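Local coordinates for putative bacterial transcription regulation protein (Staphylococcus aureus, PDB 3LUR) that is of unconfirmed function but, as a putative transcription regulator with an effector-binding domain, probably senses small molecules to control gene expression, at residues M2-Q7 and K96-E101; L59-P64 and S71-V76; G104-A109 and E146-E151; A132-L137 and I152-K157. One frame throughout, in Å; residues are numbered along the deposited sequence. Where two conformers were deposited one is given.

Contacts 2 and 4 are buried hairpin pairings in the body of a closed antiparallel barrel, whereas contacts 1 and 3 lie farther out and keep solvent-exposed residues. Strand 149-156 is common ground: contact 4 pairs it with strand 134-138, contact 3 holds its approach against the turn before helix 108-124, and contact 1 borders it through strand 88-103. Chemistry follows place. Contact 2 is a run of six backbone bonds with a tyrosine lying over a glycine; contact 4 has fewer bonds but stacks F135 on W153; contact 1 mixes backbone pairing with selenium-aromatic packing and a water bridge; contact 3 relies on glycine, a carboxylate and another bridging water.

Contact 1: M2-Q7 and K96-E101; sequences MEYQLQ and KYMVFE
Selenomethionine M98 lies over one face of the Y4 ring, its SE 4.1 Å from the ring centroid and only 10° off the normal, a Met-aromatic contact in which a soft, polarisable atom meets the pi cloud. CG of M98 reaches the same face nearer the rim. Y4 in turn lays its CB over the face of F100, 3.7 Å from CE2, while the two rings themselves meet obliquely, with planes 49° apart. The first torsion of Y4 (chi1 62°) sets CG between its backbone N and carbonyl carbon; farther out, CD1 and CE1 of the ring lie nearest M98 CG. At the edge of the F100 ring, near its plane, M2 O comes within 3.4 Å of CE2, where the ring hydrogens carry slight positive charge.

Behind these side chains runs an antiparallel pairing. Q5 N gives a bond of 3.0 Å to V99 O, and V99 N returns one of 2.8 Å to Q5 O; Q7 and Y97 repeat the exchange. On the side of the sheet away from M98, the CG of Q7 rests 3.6 Å from V99 CG2, so the aliphatic part of an exposed glutamine shields a buried valine. Before the pairing begins, a water donates to E3 O (2.7 Å) and accepts from E101 N (3.0 Å), bridging where the backbones have parted.

Strand 149-156 flanks the other edge of 96-101, with backbone bonds from M98 to M154 and F100 to I152. Helix 108-124 packs against M2 and Y4, whereas Q7 and V99 face W153.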
loop_
_atom_site.group_PDB
_atom_site.type_symbol
_atom_site.label_atom_id
_atom_site.label_comp_id
_atom_site.label_asym_id
_atom_site.label_seq_id
_atom_site.Cartn_x
_atom_site.Cartn_y
_atom_site.Cartn_z
HETATM N N MSE A 2 2.910 16.347 9.407
HETATM C CA MSE A 2 1.977 15.229 9.211
HETATM C C MSE A 2 0.666 15.674 8.565
HETATM O O MSE A 2 -0.396 15.127 8.859
HETATM C CB MSE A 2 1.684 14.532 10.548
HETATM C CG MSE A 2 2.910 14.016 11.259
HETATM SE SE MSE A 2 4.055 12.992 10.077
HETATM C CE MSE A 2 2.931 11.544 9.642
ATOM N N GLU A 3 0.737 16.670 7.695
ATOM C CA GLU A 3 -0.446 17.133 6.999
ATOM C C GLU A 3 -0.983 16.016 6.084
ATOM O O GLU A 3 -0.211 15.225 5.471
ATOM C CB GLU A 3 -0.204 18.454 6.226
ATOM C CG GLU A 3 0.947 18.456 5.230
ATOM C CD GLU A 3 2.350 18.596 5.876
ATOM O OE1 GLU A 3 2.456 19.003 7.038
ATOM O OE2 GLU A 3 3.355 18.308 5.190
ATOM N N TYR A 4 -2.304 15.932 6.025
ATOM C CA TYR A 4 -2.959 14.934 5.222
ATOM C C TYR A 4 -4.189 15.500 4.529
ATOM O O TYR A 4 -4.685 16.554 4.895
ATOM C CB TYR A 4 -3.351 13.739 6.089
ATOM C CG TYR A 4 -4.339 14.077 7.182
ATOM C CD1 TYR A 4 -5.699 14.022 6.948
ATOM C CD2 TYR A 4 -3.914 14.482 8.442
ATOM C CE1 TYR A 4 -6.625 14.335 7.953
ATOM C CE2 TYR A 4 -4.837 14.802 9.448
ATOM C CZ TYR A 4 -6.178 14.738 9.187
ATOM O OH TYR A 4 -7.106 15.050 10.154
ATOM N N GLN A 5 -4.647 14.796 3.514
ATOM C CA GLN A 5 -5.891 15.121 2.846
ATOM C C GLN A 5 -6.850 13.976 3.074
ATOM O O GLN A 5 -6.451 12.802 3.066
ATOM C CB GLN A 5 -5.690 15.305 1.338
ATOM C CG GLN A 5 -4.713 16.396 0.946
ATOM C CD GLN A 5 -5.248 17.798 1.207
ATOM O OE1 GLN A 5 -6.469 18.017 1.370
ATOM N NE2 GLN A 5 -4.332 18.775 1.224
ATOM N N LEU A 6 -8.104 14.306 3.335
ATOM C CA LEU A 6 -9.129 13.289 3.484
ATOM C C LEU A 6 -9.585 12.890 2.095
ATOM O O LEU A 6 -9.828 13.744 1.222
ATOM C CB LEU A 6 -10.311 13.802 4.304
ATOM C CG LEU A 6 -9.995 14.123 5.754
ATOM C CD1 LEU A 6 -11.184 14.849 6.422
ATOM C CD2 LEU A 6 -9.639 12.813 6.478
ATOM N N GLN A 7 -9.668 11.591 1.864
ATOM C CA GLN A 7 -10.135 11.067 0.606
ATOM C C GLN A 7 -11.043 9.899 0.945
ATOM O O GLN A 7 -11.041 9.414 2.075
ATOM C CB GLN A 7 -8.975 10.569 -0.263
ATOM C CG GLN A 7 -7.966 11.623 -0.675
ATOM C CD GLN A 7 -8.559 12.710 -1.573
ATOM O OE1 GLN A 7 -9.695 12.597 -2.040
ATOM N NE2 GLN A 7 -7.789 13.779 -1.800
ATOM N N LYS A 96 -13.062 5.829 4.195
ATOM C CA LYS A 96 -12.430 7.131 4.186
ATOM C C LYS A 96 -10.979 6.905 4.601
ATOM O O LYS A 96 -10.644 5.904 5.278
ATOM C CB LYS A 96 -13.111 8.111 5.137
ATOM C CG LYS A 96 -14.488 8.596 4.688
ATOM C CD LYS A 96 -15.027 9.623 5.695
ATOM C CE LYS A 96 -16.363 10.213 5.254
ATOM N NZ LYS A 96 -16.928 11.117 6.297
ATOM N N TYR A 97 -10.117 7.823 4.184
ATOM C CA TYR A 97 -8.703 7.720 4.429
ATOM C C TYR A 97 -8.101 9.062 4.741
ATOM O O TYR A 97 -8.613 10.103 4.304
ATOM C CB TYR A 97 -7.963 7.215 3.163
ATOM C CG TYR A 97 -8.260 5.785 2.757
ATOM C CD1 TYR A 97 -9.351 5.473 1.969
ATOM C CD2 TYR A 97 -7.446 4.764 3.174
ATOM C CE1 TYR A 97 -9.617 4.142 1.615
ATOM C CE2 TYR A 97 -7.676 3.474 2.832
ATOM C CZ TYR A 97 -8.751 3.149 2.061
ATOM O OH TYR A 97 -8.928 1.842 1.775
HETATM N N MSE A 98 -7.028 9.026 5.539
HETATM C CA MSE A 98 -6.128 10.147 5.653
HETATM C C MSE A 98 -5.005 9.795 4.691
HETATM O O MSE A 98 -4.467 8.682 4.741
HETATM C CB MSE A 98 -5.590 10.312 7.066
HETATM C CG MSE A 98 -6.644 10.630 8.079
HETATM SE SE MSE A 98 -5.813 10.686 9.860
HETATM C CE MSE A 98 -5.306 8.824 9.975
ATOM N N VAL A 99 -4.685 10.705 3.783
ATOM C CA VAL A 99 -3.659 10.471 2.786
ATOM C C VAL A 99 -2.468 11.382 3.001
ATOM O O VAL A 99 -2.601 12.615 2.955
ATOM C CB VAL A 99 -4.188 10.649 1.375
ATOM C CG1 VAL A 99 -3.064 10.308 0.324
ATOM C CG2 VAL A 99 -5.406 9.788 1.167
ATOM N N PHE A 100 -1.339 10.773 3.348
ATOM C CA PHE A 100 -0.101 11.491 3.645
ATOM C C PHE A 100 0.820 11.352 2.457
ATOM O O PHE A 100 0.571 10.536 1.579
ATOM C CB PHE A 100 0.593 10.892 4.866
ATOM C CG PHE A 100 -0.253 10.873 6.089
ATOM C CD1 PHE A 100 -1.159 9.861 6.287
ATOM C CD2 PHE A 100 -0.121 11.857 7.061
ATOM C CE1 PHE A 100 -1.959 9.829 7.437
ATOM C CE2 PHE A 100 -0.914 11.841 8.200
ATOM C CZ PHE A 100 -1.821 10.839 8.397
ATOM N N GLU A 101 1.858 12.179 2.415
ATOM C CA GLU A 101 2.884 12.102 1.376
ATOM C C GLU A 101 4.250 11.870 2.007
ATOM O O GLU A 101 4.614 12.517 3.015
ATOM C CB GLU A 101 2.915 13.359 0.515
ATOM C CG GLU A 101 1.746 13.456 -0.458
ATOM C CD GLU A 101 1.857 14.633 -1.427
ATOM O OE1 GLU A 101 2.674 15.549 -1.181
ATOM O OE2 GLU A 101 1.142 14.623 -2.460
HETATM O O HOH W 1 2.084 14.142 4.694
#

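Contact 2: L59-P64 and S71-V76; sequences LGLCIP and SYMIAV
L59-I63 and S71-A75 form the two arms of a beta hairpin, tied by six backbone hydrogen bonds in three reciprocal pairs: L59 with A75, L61 with M73, and I63 with S71. The central pair is short, with M73 N 2.7 Å from L61 O and L61 N 2.8 Å from M73 O, the latter nearly straight at 172°.

Between these bonded pairs stand the non-hydrogen-bonded ones, G60 with I74 and C62 with Y72. Y72 holds CG anti to its backbone N (chi1 -171°), and its ring lies across the neighbouring arm. Y72 OH comes 3.2 Å from G60 CA, a fit that suits glycine because a beta carbon there would clash with the hydroxyl. The SG of C62 meets the Y72 ring at its edge, 3.8 Å from CD1, an aromatic contact for a small and weakly polar thiol.

In the antiparallel barrel this hairpin is edged by strand 5-21 beside 71-76 and by strand 134-138 beside 59-64. The side bearing Y72 and I74 is covered by helix 24-41. There the phenol OH is buried but satisfied, bonding to E136 OE1 and W35 NE1, so the tyrosine links hairpin, helix and the adjoining strand.

On the other side L59, L61 and M73 fill the buried interior with apolar chains, and I63 sits nearer the surface: I63 CD1 touches M73 CB at 4.1 Å, and L61 CB lies 4.2 Å from the same atom. Near the turn, S71 CB packs 3.9 Å from I63 CB, while S71 OG bonds E65 OE2 and T20 OG1.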
loop_
_atom_site.group_PDB
_atom_site.type_symbol
_atom_site.label_atom_id
_atom_site.label_comp_id
_atom_site.label_asym_id
_atom_site.label_seq_id
_atom_site.Cartn_x
_atom_site.Cartn_y
_atom_site.Cartn_z
ATOM N N LEU A 59 0.123 -0.296 -5.901
ATOM C CA LEU A 59 0.007 -0.338 -4.455
ATOM C C LEU A 59 0.926 -1.309 -3.766
ATOM O O LEU A 59 1.187 -2.434 -4.259
ATOM C CB LEU A 59 -1.424 -0.713 -4.041
ATOM C CG LEU A 59 -2.637 0.210 -4.255
ATOM C CD1 LEU A 59 -3.136 0.289 -5.683
ATOM C CD2 LEU A 59 -3.818 -0.283 -3.367
ATOM N N GLY A 60 1.375 -0.862 -2.590
ATOM C CA GLY A 60 2.004 -1.674 -1.606
ATOM C C GLY A 60 0.992 -1.706 -0.473
ATOM O O GLY A 60 0.914 -0.771 0.334
ATOM N N LEU A 61 0.185 -2.750 -0.449
ATOM C CA LEU A 61 -0.900 -2.865 0.533
ATOM C C LEU A 61 -0.439 -3.616 1.767
ATOM O O LEU A 61 -0.054 -4.798 1.696
ATOM C CB LEU A 61 -2.121 -3.575 -0.084
ATOM C CG LEU A 61 -3.402 -3.687 0.760
ATOM C CD1 LEU A 61 -4.185 -2.371 0.815
ATOM C CD2 LEU A 61 -4.289 -4.792 0.225
ATOM N N CYS A 62 -0.541 -2.946 2.916
ATOM C CA CYS A 62 -0.190 -3.513 4.180
ATOM C C CYS A 62 -1.425 -4.098 4.816
ATOM O O CYS A 62 -2.421 -3.397 4.999
ATOM C CB CYS A 62 0.420 -2.427 5.058
ATOM S SG CYS A 62 1.953 -1.756 4.311
ATOM N N ILE A 63 -1.360 -5.399 5.108
ATOM C CA ILE A 63 -2.488 -6.157 5.592
ATOM C C ILE A 63 -2.145 -6.698 6.980
ATOM O O ILE A 63 -1.504 -7.740 7.113
ATOM C CB ILE A 63 -2.871 -7.315 4.610
ATOM C CG1 ILE A 63 -3.150 -6.764 3.212
ATOM C CG2 ILE A 63 -4.131 -8.114 5.119
ATOM C CD1 ILE A 63 -3.316 -7.812 2.117
ATOM N N PRO A 64 -2.529 -5.956 8.023
ATOM C CA PRO A 64 -2.311 -6.542 9.365
ATOM C C PRO A 64 -3.070 -7.844 9.454
ATOM O O PRO A 64 -4.246 -7.905 9.046
ATOM C CB PRO A 64 -2.901 -5.508 10.317
ATOM C CG PRO A 64 -2.959 -4.217 9.530
ATOM C CD PRO A 64 -3.157 -4.630 8.083
ATOM N N SER A 71 1.101 -8.822 6.424
ATOM C CA SER A 71 1.221 -9.169 5.012
ATOM C C SER A 71 1.395 -7.904 4.179
ATOM O O SER A 71 0.955 -6.829 4.560
ATOM C CB SER A 71 -0.014 -9.935 4.539
ATOM O OG SER A 71 -0.096 -11.202 5.155
ATOM N N TYR A 72 2.084 -8.031 3.061
ATOM C CA TYR A 72 2.252 -6.946 2.157
ATOM C C TYR A 72 1.840 -7.468 0.799
ATOM O O TYR A 72 2.321 -8.522 0.383
ATOM C CB TYR A 72 3.693 -6.562 2.094
ATOM C CG TYR A 72 4.003 -5.319 1.360
ATOM C CD1 TYR A 72 3.860 -4.086 1.982
ATOM C CD2 TYR A 72 4.517 -5.345 0.070
ATOM C CE1 TYR A 72 4.196 -2.914 1.347
ATOM C CE2 TYR A 72 4.858 -4.168 -0.584
ATOM C CZ TYR A 72 4.711 -2.956 0.069
ATOM O OH TYR A 72 5.065 -1.766 -0.519
HETATM N N MSE A 73 0.952 -6.763 0.134
HETATM C CA MSE A 73 0.529 -7.167 -1.181
HETATM C C MSE A 73 0.879 -6.108 -2.211
HETATM O O MSE A 73 0.507 -4.928 -2.097
HETATM C CB MSE A 73 -0.976 -7.482 -1.190
HETATM C CG MSE A 73 -1.517 -7.930 -2.526
HETATM SE SE MSE A 73 -3.470 -8.027 -2.359
HETATM C CE MSE A 73 -3.891 -8.629 -4.122
ATOM N N ILE A 74 1.623 -6.520 -3.224
ATOM C CA ILE A 74 1.914 -5.647 -4.354
ATOM C C ILE A 74 0.723 -5.852 -5.282
ATOM O O ILE A 74 0.421 -6.986 -5.655
ATOM C CB ILE A 74 3.232 -6.040 -5.005
ATOM C CG1 ILE A 74 4.360 -5.691 -4.034
ATOM C CG2 ILE A 74 3.418 -5.346 -6.381
ATOM C CD1 ILE A 74 5.742 -6.175 -4.473
ATOM N N ALA A 75 0.037 -4.775 -5.630
ATOM C CA ALA A 75 -1.206 -4.919 -6.345
ATOM C C ALA A 75 -1.602 -3.679 -7.122
ATOM O O ALA A 75 -1.121 -2.555 -6.866
ATOM C CB ALA A 75 -2.313 -5.211 -5.320
ATOM N N VAL A 76 -2.525 -3.892 -8.041
ATOM C CA VAL A 76 -3.131 -2.802 -8.801
ATOM C C VAL A 76 -4.639 -2.928 -8.695
ATOM O O VAL A 76 -5.168 -4.017 -8.464
ATOM C CB VAL A 76 -2.756 -2.816 -10.305
ATOM C CG1 VAL A 76 -1.257 -2.649 -10.488
ATOM C CG2 VAL A 76 -3.258 -4.099 -11.014
#

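Contact 3: G104-A109 and E146-E151; sequences GAVPKA and EKYITE
Two direct hydrogen bonds join G104-A105 to E146-Y148. G104 N donates to Y148 O at 2.8 Å, with the donor lying in the carbonyl plane. A105 N donates to E146 OE1 at 3.1 Å, approaching from 56° out of the carboxylate plane. The glutamate reaches it by folding back: its CB leaves the other segment, but a bend at chi2 (-47°) places CD beside A105. A long, flexible acid suits an exposed site where a backbone N-H needs a partner.

One further polar link runs through water, which donates to G104 O at 2.7 Å and shares a hydrogen bond of 2.9 Å with T150 OG1. A threonine hydroxyl can thus join the network while its methyl remains for packing.

Close backbone contact adds to this. G104 CA comes 3.2 Å from E146 O in a CA-H...O contact, and the glycine's extended backbone with positive phi (147°) is one that residues with a beta carbon rarely adopt.

Apolar contact is modest. V106 CG2 touches Y148 CD2 at 3.7 Å, meeting the ring obliquely.

Around these residues, Y148 OH bonds Q139 O, and Y138 of strand 134-138 packs on V106, Y148 and T150. The contact therefore holds the turn from strand 88-103 into helix 108-124 against the start of strand 149-156.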
loop_
_atom_site.group_PDB
_atom_site.type_symbol
_atom_site.label_atom_id
_atom_site.label_comp_id
_atom_site.label_asym_id
_atom_site.label_seq_id
_atom_site.Cartn_x
_atom_site.Cartn_y
_atom_site.Cartn_z
ATOM N N GLY A 104 10.829 11.317 -0.976
ATOM C CA GLY A 104 12.164 10.791 -0.895
ATOM C C GLY A 104 12.301 9.461 -1.578
ATOM O O GLY A 104 11.345 8.916 -2.104
ATOM N N ALA A 105 13.535 8.961 -1.549
ATOM C CA ALA A 105 13.929 7.739 -2.222
ATOM C C ALA A 105 13.259 6.527 -1.632
ATOM O O ALA A 105 13.175 6.392 -0.408
ATOM C CB ALA A 105 15.480 7.579 -2.171
ATOM N N VAL A 106 12.723 5.674 -2.503
ATOM C CA VAL A 106 12.041 4.435 -2.086
ATOM C C VAL A 106 13.139 3.372 -1.944
ATOM O O VAL A 106 14.001 3.266 -2.812
ATOM C CB VAL A 106 10.968 4.035 -3.124
ATOM C CG1 VAL A 106 10.213 2.810 -2.697
ATOM C CG2 VAL A 106 10.020 5.198 -3.360
ATOM N N PRO A 107 13.108 2.556 -0.860
ATOM C CA PRO A 107 12.070 2.482 0.172
ATOM C C PRO A 107 12.300 3.309 1.440
ATOM O O PRO A 107 11.356 3.494 2.195
ATOM C CB PRO A 107 12.102 0.992 0.547
ATOM C CG PRO A 107 13.583 0.678 0.506
ATOM C CD PRO A 107 14.062 1.430 -0.743
ATOM N N LYS A 108 13.506 3.821 1.653
ATOM C CA LYS A 108 13.828 4.450 2.939
ATOM C C LYS A 108 12.872 5.566 3.345
ATOM O O LYS A 108 12.401 5.585 4.499
ATOM C CB LYS A 108 15.257 4.964 2.995
ATOM C CG LYS A 108 15.615 5.614 4.351
ATOM C CD LYS A 108 17.111 5.646 4.576
ATOM N N ALA A 109 12.601 6.483 2.422
ATOM C CA ALA A 109 11.751 7.629 2.742
ATOM C C ALA A 109 10.333 7.186 3.093
ATOM O O ALA A 109 9.686 7.798 3.925
ATOM C CB ALA A 109 11.737 8.623 1.605
ATOM N N GLU A 146 15.237 11.946 -4.274
ATOM C CA GLU A 146 14.876 12.477 -2.960
ATOM C C GLU A 146 13.622 13.326 -3.087
ATOM O O GLU A 146 13.013 13.675 -2.085
ATOM C CB GLU A 146 16.027 13.267 -2.310
ATOM C CG GLU A 146 17.216 12.377 -1.779
ATOM C CD GLU A 146 16.815 11.098 -0.916
ATOM O OE1 GLU A 146 15.667 10.928 -0.355
ATOM O OE2 GLU A 146 17.706 10.227 -0.805
ATOM N N LYS A 147 13.177 13.569 -4.329
ATOM C CA LYS A 147 11.972 14.356 -4.590
ATOM C C LYS A 147 10.774 13.485 -4.963
ATOM O O LYS A 147 9.671 13.996 -5.146
ATOM C CB LYS A 147 12.218 15.394 -5.706
ATOM C CG LYS A 147 13.007 16.653 -5.290
ATOM C CD LYS A 147 14.512 16.412 -5.209
ATOM C CE LYS A 147 15.290 17.741 -5.058
ATOM N NZ LYS A 147 16.771 17.570 -5.336
ATOM N N TYR A 148 10.968 12.171 -5.066
ATOM C CA TYR A 148 9.865 11.294 -5.425
ATOM C C TYR A 148 8.794 11.289 -4.340
ATOM O O TYR A 148 9.097 11.254 -3.134
ATOM C CB TYR A 148 10.352 9.851 -5.705
ATOM C CG TYR A 148 9.229 8.910 -6.055
ATOM C CD1 TYR A 148 8.735 8.835 -7.364
ATOM C CD2 TYR A 148 8.607 8.149 -5.079
ATOM C CE1 TYR A 148 7.678 7.993 -7.686
ATOM C CE2 TYR A 148 7.558 7.299 -5.392
ATOM C CZ TYR A 148 7.080 7.233 -6.695
ATOM O OH TYR A 148 6.025 6.385 -6.967
ATOM N N ILE A 149 7.540 11.340 -4.766
ATOM C CA ILE A 149 6.415 11.342 -3.818
ATOM C C ILE A 149 5.625 10.057 -3.834
ATOM O O ILE A 149 5.137 9.625 -4.880
ATOM C CB ILE A 149 5.452 12.520 -4.089
ATOM C CG1 ILE A 149 6.167 13.835 -3.777
ATOM C CG2 ILE A 149 4.168 12.392 -3.183
ATOM C CD1 ILE A 149 5.436 15.068 -4.302
ATOM N N THR A 150 5.503 9.449 -2.647
ATOM C CA THR A 150 4.716 8.253 -2.425
ATOM C C THR A 150 3.538 8.680 -1.543
ATOM O O THR A 150 3.733 9.417 -0.571
ATOM C CB THR A 150 5.523 7.166 -1.626
ATOM O OG1 THR A 150 6.676 6.781 -2.366
ATOM C CG2 THR A 150 4.671 5.929 -1.351
ATOM N N GLU A 151 2.340 8.233 -1.869
ATOM C CA GLU A 151 1.198 8.499 -1.008
ATOM C C GLU A 151 1.007 7.381 -0.039
ATOM O O GLU A 151 1.157 6.211 -0.382
ATOM C CB GLU A 151 -0.076 8.702 -1.811
ATOM C CG GLU A 151 -0.079 9.942 -2.637
ATOM C CD GLU A 151 -1.392 10.165 -3.372
ATOM O OE1 GLU A 151 -2.198 9.219 -3.496
ATOM O OE2 GLU A 151 -1.575 11.288 -3.889
HETATM O O HOH W 2 8.711 8.606 -1.462
#

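Contact 4: A132-L137 and I152-K157; sequences APFFEL and IWMPVK
F135 and W153 form an antiparallel hydrogen-bonded pair: F135 N donates to W153 O at 3.0 Å, and W153 N to F135 O at 2.8 Å, almost straight at 175°. The short strands run at 163° to one another, and the next pair, E136 with I152, is non-hydrogen-bonded.

F135 holds CG between its backbone N and carbonyl carbon, and over the bonded pair its ring and the indole of W153 form an offset stack. The planes of the F135 ring and the indole's five-membered ring differ by only 16°, with centroids 4.3 Å apart; F135 CE2 lies 3.3 Å from W153 CG. W153 CB also sits over the centre of the phenyl face.

On the opposite side of the sheet, in the conformer given, one of two, selenomethionine M154 makes a Met-aromatic contact with F134, its CE over one face and SE oblique to the ring. P155, lacking an N-H, suits a position where hydrogen bonding to 132-137 has stopped; its CG rests 3.4 Å from P133 O.

E136, bonded to the hydroxyls of Y72 and Y138, is reminiscent of the buried acid of BmrR-like effector-binding domains, though no effector site is established here. The whole is a beta hairpin in the closed sheet, with the F135-W153 stack on one side, and F134, M154 and I152 turned to helix 108-124 on the other.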
loop_
_atom_site.group_PDB
_atom_site.type_symbol
_atom_site.label_atom_id
_atom_site.label_comp_id
_atom_site.label_asym_id
_atom_site.label_seq_id
_atom_site.Cartn_x
_atom_site.Cartn_y
_atom_site.Cartn_z
ATOM N N ALA A 132 -7.976 -1.806 9.269
ATOM C CA ALA A 132 -8.223 -2.298 7.955
ATOM C C ALA A 132 -6.914 -2.136 7.235
ATOM O O ALA A 132 -5.987 -1.459 7.744
ATOM C CB ALA A 132 -9.301 -1.462 7.264
ATOM N N PRO A 133 -6.836 -2.685 6.026
ATOM C CA PRO A 133 -5.584 -2.518 5.293
ATOM C C PRO A 133 -5.262 -1.063 4.977
ATOM O O PRO A 133 -6.158 -0.242 4.841
ATOM C CB PRO A 133 -5.819 -3.346 4.025
ATOM C CG PRO A 133 -6.807 -4.362 4.413
ATOM C CD PRO A 133 -7.740 -3.629 5.347
ATOM N N PHE A 134 -3.967 -0.748 4.903
ATOM C CA PHE A 134 -3.516 0.578 4.555
ATOM C C PHE A 134 -2.470 0.419 3.452
ATOM O O PHE A 134 -1.907 -0.649 3.302
ATOM C CB PHE A 134 -2.965 1.329 5.780
ATOM C CG PHE A 134 -1.867 0.611 6.517
ATOM C CD1 PHE A 134 -2.168 -0.365 7.481
ATOM C CD2 PHE A 134 -0.527 0.949 6.290
ATOM C CE1 PHE A 134 -1.144 -1.015 8.196
ATOM C CE2 PHE A 134 0.505 0.290 6.998
ATOM C CZ PHE A 134 0.189 -0.693 7.940
ATOM N N PHE A 135 -2.237 1.453 2.669
ATOM C CA PHE A 135 -1.341 1.268 1.532
ATOM C C PHE A 135 -0.467 2.432 1.154
ATOM O O PHE A 135 -0.768 3.589 1.437
ATOM C CB PHE A 135 -2.138 0.759 0.301
ATOM C CG PHE A 135 -3.246 1.677 -0.177
ATOM C CD1 PHE A 135 -4.531 1.556 0.325
ATOM C CD2 PHE A 135 -3.006 2.620 -1.183
ATOM C CE1 PHE A 135 -5.550 2.365 -0.132
ATOM C CE2 PHE A 135 -4.027 3.423 -1.663
ATOM C CZ PHE A 135 -5.300 3.314 -1.125
ATOM N N GLU A 136 0.627 2.076 0.483
ATOM C CA GLU A 136 1.513 3.002 -0.173
ATOM C C GLU A 136 1.055 2.995 -1.623
ATOM O O GLU A 136 0.778 1.934 -2.175
ATOM C CB GLU A 136 2.950 2.468 -0.092
ATOM C CG GLU A 136 3.423 2.228 1.314
ATOM C CD GLU A 136 4.461 1.128 1.441
ATOM O OE1 GLU A 136 4.999 0.621 0.434
ATOM O OE2 GLU A 136 4.738 0.767 2.579
ATOM N N LEU A 137 0.996 4.149 -2.249
ATOM C CA LEU A 137 0.603 4.216 -3.641
ATOM C C LEU A 137 1.730 4.887 -4.409
ATOM O O LEU A 137 2.125 6.050 -4.114
ATOM C CB LEU A 137 -0.721 4.959 -3.800
ATOM C CG LEU A 137 -1.283 5.098 -5.225
ATOM C CD1 LEU A 137 -1.656 3.698 -5.802
ATOM C CD2 LEU A 137 -2.464 6.066 -5.295
ATOM N N ILE A 152 0.629 7.731 1.179
ATOM C CA ILE A 152 0.344 6.736 2.204
ATOM C C ILE A 152 -1.133 6.940 2.599
ATOM O O ILE A 152 -1.522 8.016 3.078
ATOM C CB ILE A 152 1.271 6.875 3.430
ATOM C CG1 ILE A 152 2.681 6.388 3.081
ATOM C CG2 ILE A 152 0.716 6.056 4.639
ATOM C CD1 ILE A 152 3.755 6.701 4.144
ATOM N N TRP A 153 -1.923 5.904 2.417
ATOM C CA TRP A 153 -3.364 5.964 2.642
ATOM C C TRP A 153 -3.700 5.148 3.860
ATOM O O TRP A 153 -3.593 3.922 3.833
ATOM C CB TRP A 153 -4.087 5.380 1.440
ATOM C CG TRP A 153 -4.025 6.174 0.199
ATOM C CD1 TRP A 153 -2.920 6.464 -0.551
ATOM C CD2 TRP A 153 -5.142 6.713 -0.509
ATOM N NE1 TRP A 153 -3.276 7.202 -1.655
ATOM C CE2 TRP A 153 -4.637 7.352 -1.667
ATOM C CE3 TRP A 153 -6.507 6.731 -0.271
ATOM C CZ2 TRP A 153 -5.470 8.021 -2.581
ATOM C CZ3 TRP A 153 -7.341 7.373 -1.188
ATOM C CH2 TRP A 153 -6.810 8.007 -2.333
HETATM N N MSE A 154 -4.193 5.823 4.889
HETATM C CA MSE A 154 -4.526 5.200 6.154
HETATM C C MSE A 154 -6.035 5.311 6.371
HETATM O O MSE A 154 -6.582 6.420 6.394
HETATM C CB MSE A 154 -3.820 5.925 7.309
HETATM C CG MSE A 154 -2.363 6.075 7.122
HETATM SE SE MSE A 154 -1.420 4.353 7.039
HETATM C CE MSE A 154 -1.787 3.654 8.761
ATOM N N PRO A 155 -6.707 4.166 6.556
ATOM C CA PRO A 155 -8.168 4.164 6.704
ATOM C C PRO A 155 -8.657 4.731 8.027
ATOM O O PRO A 155 -8.029 4.525 9.083
ATOM C CB PRO A 155 -8.517 2.692 6.579
ATOM C CG PRO A 155 -7.342 1.993 7.054
ATOM C CD PRO A 155 -6.164 2.798 6.627
ATOM N N VAL A 156 -9.727 5.506 7.965
ATOM C CA VAL A 156 -10.282 6.107 9.166
ATOM C C VAL A 156 -11.778 5.941 9.157
ATOM O O VAL A 156 -12.395 5.659 8.105
ATOM C CB VAL A 156 -9.929 7.597 9.286
ATOM C CG1 VAL A 156 -8.411 7.781 9.469
ATOM C CG2 VAL A 156 -10.391 8.372 8.066
ATOM N N LYS A 157 -12.373 6.095 10.322
ATOM C CA LYS A 157 -13.801 5.936 10.448
ATOM C C LYS A 157 -14.529 7.085 9.774
ATOM O O LYS A 157 -14.016 8.197 9.725
ATOM C CB LYS A 157 -14.196 5.899 11.919
ATOM C CG LYS A 157 -13.611 4.765 12.709
ATOM C CD LYS A 157 -13.939 4.984 14.221
ATOM C CE LYS A 157 -13.386 3.907 15.089
ATOM N NZ LYS A 157 -13.656 4.175 16.522
#